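Local coordinates for protein beta-lactamase (Mycobacterium tuberculosis, PDB 4WHI) that is the C-terminal domain of a penicillin-binding protein probably related to the beta-lactamases, its own role unknown, at residues 23-28 against 85-90. Residues are numbered along the deposited sequence; the frame is centred on the assembly and turned at random.
Sequences GVYAND and DTLNLE
With CG set anti to its own carbonyl carbon (chi1 -62°), the ring of Tyr25 is carried across to the strand 86-89, where Leu87 directs its CB at the ring while its CG stands anti to the backbone N (chi1 169°). The two side chains cross at about a right angle, and it is the methylene CB of Leu87, rather than its branched end, that does the touching. That CB lies over one face of the ring, 4.0 Å from the centroid and 25° off the normal, in a CH-pi contact displaced toward the rim; its closest ring atom is Tyr25 CD2, at 3.7 Å. Tyr25 CD2 also lies 3.6 Å from the carbonyl O of Asp85, which approaches the ring obliquely in van der Waals packing. Beyond these contacts the Leu87 side chain also packs on Ala33, Val35, Ala80 and Phe82, and Phe100 packs on Tyr25. Asp85 forms a salt bridge with Arg102.

The pair is consistent with a curved antiparallel sheet whose ends approach each other: 23-25 is its first strand in sequence order and 86-89 its seventh, yet their buried side chains meet, with the CA atoms of Tyr25 and Leu87 6.9 Å apart. Ala26 and Leu87 each bond through the backbone to the strand 99-101, which therefore ties both segments together. Between the segments the contact is largely apolar, a methylene over a ring face with one backbone carbonyl O beside the ring, so dispersion and burial of hydrophobic surface probably supply most of the cohesion, while the phenol hydroxyl is hydrogen-bonded to Tyr21 O.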
ATOM      1  N   GLY A  23      -7.421  -0.686   9.142  1.00 11.33           N
ATOM      2  CA  GLY A  23      -8.823  -0.357   8.932  1.00 12.87           C
ATOM      3  C   GLY A  23      -9.335  -0.708   7.554  1.00 13.31           C
ATOM      4  O   GLY A  23      -8.595  -1.215   6.703  1.00 12.56           O
ATOM      5  N   VAL A  24     -10.617  -0.428   7.346  1.00 14.28           N
ATOM      6  CA  VAL A  24     -11.283  -0.674   6.081  1.00 13.13           C
ATOM      7  C   VAL A  24     -11.554   0.679   5.448  1.00 13.72           C
ATOM      8  O   VAL A  24     -12.338   1.478   5.967  1.00 16.12           O
ATOM      9  CB  VAL A  24     -12.594  -1.456   6.268  1.00 14.43           C
ATOM     10  CG1 VAL A  24     -13.289  -1.666   4.930  1.00 15.61           C
ATOM     11  CG2 VAL A  24     -12.307  -2.795   6.927  1.00 15.42           C
ATOM     12  N   TYR A  25     -10.889   0.924   4.326  1.00 13.17           N
ATOM     13  CA  TYR A  25     -10.967   2.195   3.632  1.00 13.26           C
ATOM     14  C   TYR A  25     -11.915   2.050   2.441  1.00 14.11           C
ATOM     15  O   TYR A  25     -11.623   1.327   1.475  1.00 13.78           O
ATOM     16  CB  TYR A  25      -9.573   2.623   3.178  1.00 12.93           C
ATOM     17  CG  TYR A  25      -8.572   2.853   4.303  1.00 12.33           C
ATOM     18  CD1 TYR A  25      -7.980   1.786   4.985  1.00 13.22           C
ATOM     19  CD2 TYR A  25      -8.207   4.139   4.670  1.00 12.69           C
ATOM     20  CE1 TYR A  25      -7.059   2.009   6.005  1.00 13.64           C
ATOM     21  CE2 TYR A  25      -7.282   4.368   5.671  1.00 13.66           C
ATOM     22  CZ  TYR A  25      -6.713   3.305   6.344  1.00 12.62           C
ATOM     23  OH  TYR A  25      -5.799   3.558   7.349  1.00 12.70           O
ATOM     24  N   ALA A  26     -13.060   2.722   2.526  1.00 14.19           N
ATOM     25  CA  ALA A  26     -14.134   2.562   1.551  1.00 14.73           C
ATOM     26  C   ALA A  26     -13.853   3.256   0.223  1.00 14.73           C
ATOM     27  O   ALA A  26     -13.150   4.268   0.167  1.00 13.31           O
ATOM     28  CB  ALA A  26     -15.439   3.075   2.128  1.00 15.56           C
ATOM     29  N   ASN A  27     -14.430   2.689  -0.832  1.00 14.72           N
ATOM     30  CA  ASN A  27     -14.418   3.263  -2.171  1.00 14.16           C
ATOM     31  C   ASN A  27     -15.516   2.577  -2.997  1.00 15.25           C
ATOM     32  O   ASN A  27     -15.496   1.355  -3.155  1.00 14.67           O
ATOM     33  CB  ASN A  27     -13.037   3.036  -2.797  1.00 13.00           C
ATOM     34  CG  ASN A  27     -12.891   3.665  -4.174  1.00 13.17           C
ATOM     35  OD1 ASN A  27     -13.605   3.311  -5.105  1.00 14.48           O
ATOM     36  ND2 ASN A  27     -11.929   4.558  -4.317  1.00 14.04           N
ATOM     37  N   ASP A  28     -16.464   3.362  -3.513  1.00 17.08           N
ATOM     38  CA  ASP A  28     -17.610   2.841  -4.271  1.00 20.36           C
ATOM     39  C   ASP A  28     -17.204   2.157  -5.579  1.00 19.38           C
ATOM     40  O   ASP A  28     -17.852   1.201  -6.033  1.00 23.13           O
ATOM     41  CB  ASP A  28     -18.576   3.990  -4.610  1.00 25.21           C
ATOM     42  CG  ASP A  28     -19.185   4.641  -3.377  1.00 31.38           C
ATOM     43  OD1 ASP A  28     -19.310   3.957  -2.337  1.00 33.65           O
ATOM     44  OD2 ASP A  28     -19.549   5.838  -3.448  1.00 40.31           O
ATOM     45  N   ASP A  85      -7.611   9.669   7.617  1.00 21.29           N
ATOM     46  CA  ASP A  85      -8.533   8.577   7.338  1.00 22.06           C
ATOM     47  C   ASP A  85      -8.556   8.188   5.852  1.00 19.36           C
ATOM     48  O   ASP A  85      -9.443   7.461   5.424  1.00 19.35           O
ATOM     49  CB  ASP A  85      -9.938   8.922   7.849  1.00 26.39           C
ATOM     50  CG  ASP A  85     -10.083   8.725   9.362  1.00 32.32           C
ATOM     51  OD1 ASP A  85      -9.185   8.127  10.003  1.00 35.08           O
ATOM     52  OD2 ASP A  85     -11.112   9.162   9.914  1.00 43.67           O
ATOM     53  N   THR A  86      -7.570   8.643   5.080  1.00 16.49           N
ATOM     54  CA  THR A  86      -7.503   8.317   3.657  1.00 17.50           C
ATOM     55  C   THR A  86      -6.286   7.461   3.330  1.00 16.82           C
ATOM     56  O   THR A  86      -5.216   7.585   3.953  1.00 16.70           O
ATOM     57  CB  THR A  86      -7.481   9.568   2.750  1.00 20.23           C
ATOM     58  OG1 THR A  86      -6.195  10.203   2.805  1.00 21.40           O
ATOM     59  CG2 THR A  86      -8.573  10.556   3.148  1.00 21.89           C
ATOM     60  N   LEU A  87      -6.478   6.591   2.346  1.00 14.69           N
ATOM     61  CA  LEU A  87      -5.416   5.815   1.746  1.00 13.94           C
ATOM     62  C   LEU A  87      -5.473   6.074   0.246  1.00 13.89           C
ATOM     63  O   LEU A  87      -6.510   5.869  -0.370  1.00 14.97           O
ATOM     64  CB  LEU A  87      -5.640   4.336   2.033  1.00 13.73           C
ATOM     65  CG  LEU A  87      -4.782   3.327   1.272  1.00 13.28           C
ATOM     66  CD1 LEU A  87      -3.299   3.568   1.523  1.00 14.13           C
ATOM     67  CD2 LEU A  87      -5.179   1.925   1.681  1.00 14.41           C
ATOM     68  N   ASN A  88      -4.367   6.539  -0.328  1.00 13.37           N
ATOM     69  CA  ASN A  88      -4.272   6.740  -1.766  1.00 14.71           C
ATOM     70  C   ASN A  88      -3.392   5.661  -2.362  1.00 14.62           C
ATOM     71  O   ASN A  88      -2.237   5.510  -1.968  1.00 14.15           O
ATOM     72  CB  ASN A  88      -3.697   8.117  -2.101  1.00 16.75           C
ATOM     73  CG  ASN A  88      -3.610   8.360  -3.599  1.00 20.01           C
ATOM     74  OD1 ASN A  88      -2.636   7.980  -4.239  1.00 22.79           O
ATOM     75  ND2 ASN A  88      -4.637   8.985  -4.163  1.00 22.55           N
ATOM     76  N   LEU A  89      -3.960   4.911  -3.296  1.00 15.17           N
ATOM     77  CA  LEU A  89      -3.246   3.874  -4.025  1.00 15.32           C
ATOM     78  C   LEU A  89      -2.994   4.369  -5.439  1.00 17.29           C
ATOM     79  O   LEU A  89      -3.924   4.469  -6.249  1.00 17.89           O
ATOM     80  CB  LEU A  89      -4.082   2.600  -4.070  1.00 14.01           C
ATOM     81  CG  LEU A  89      -4.436   1.965  -2.730  1.00 12.71           C
ATOM     82  CD1 LEU A  89      -5.204   0.681  -2.994  1.00 13.44           C
ATOM     83  CD2 LEU A  89      -3.190   1.694  -1.894  1.00 12.53           C
ATOM     84  N   GLU A  90      -1.740   4.686  -5.740  1.00 18.68           N
ATOM     85  CA  GLU A  90      -1.416   5.246  -7.049  1.00 20.68           C
ATOM     86  C   GLU A  90      -1.837   4.333  -8.206  1.00 20.53           C
ATOM     87  O   GLU A  90      -2.259   4.823  -9.253  1.00 21.33           O
ATOM     88  CB  GLU A  90       0.060   5.636  -7.146  1.00 25.05           C
ATOM     89  CG  GLU A  90       1.050   4.502  -6.973  1.00 27.65           C
ATOM     90  CD  GLU A  90       2.449   4.840  -7.481  1.00 30.87           C
ATOM     91  OE1 GLU A  90       2.620   5.847  -8.198  1.00 41.55           O
ATOM     92  OE2 GLU A  90       3.386   4.089  -7.163  1.00 27.06           O
TER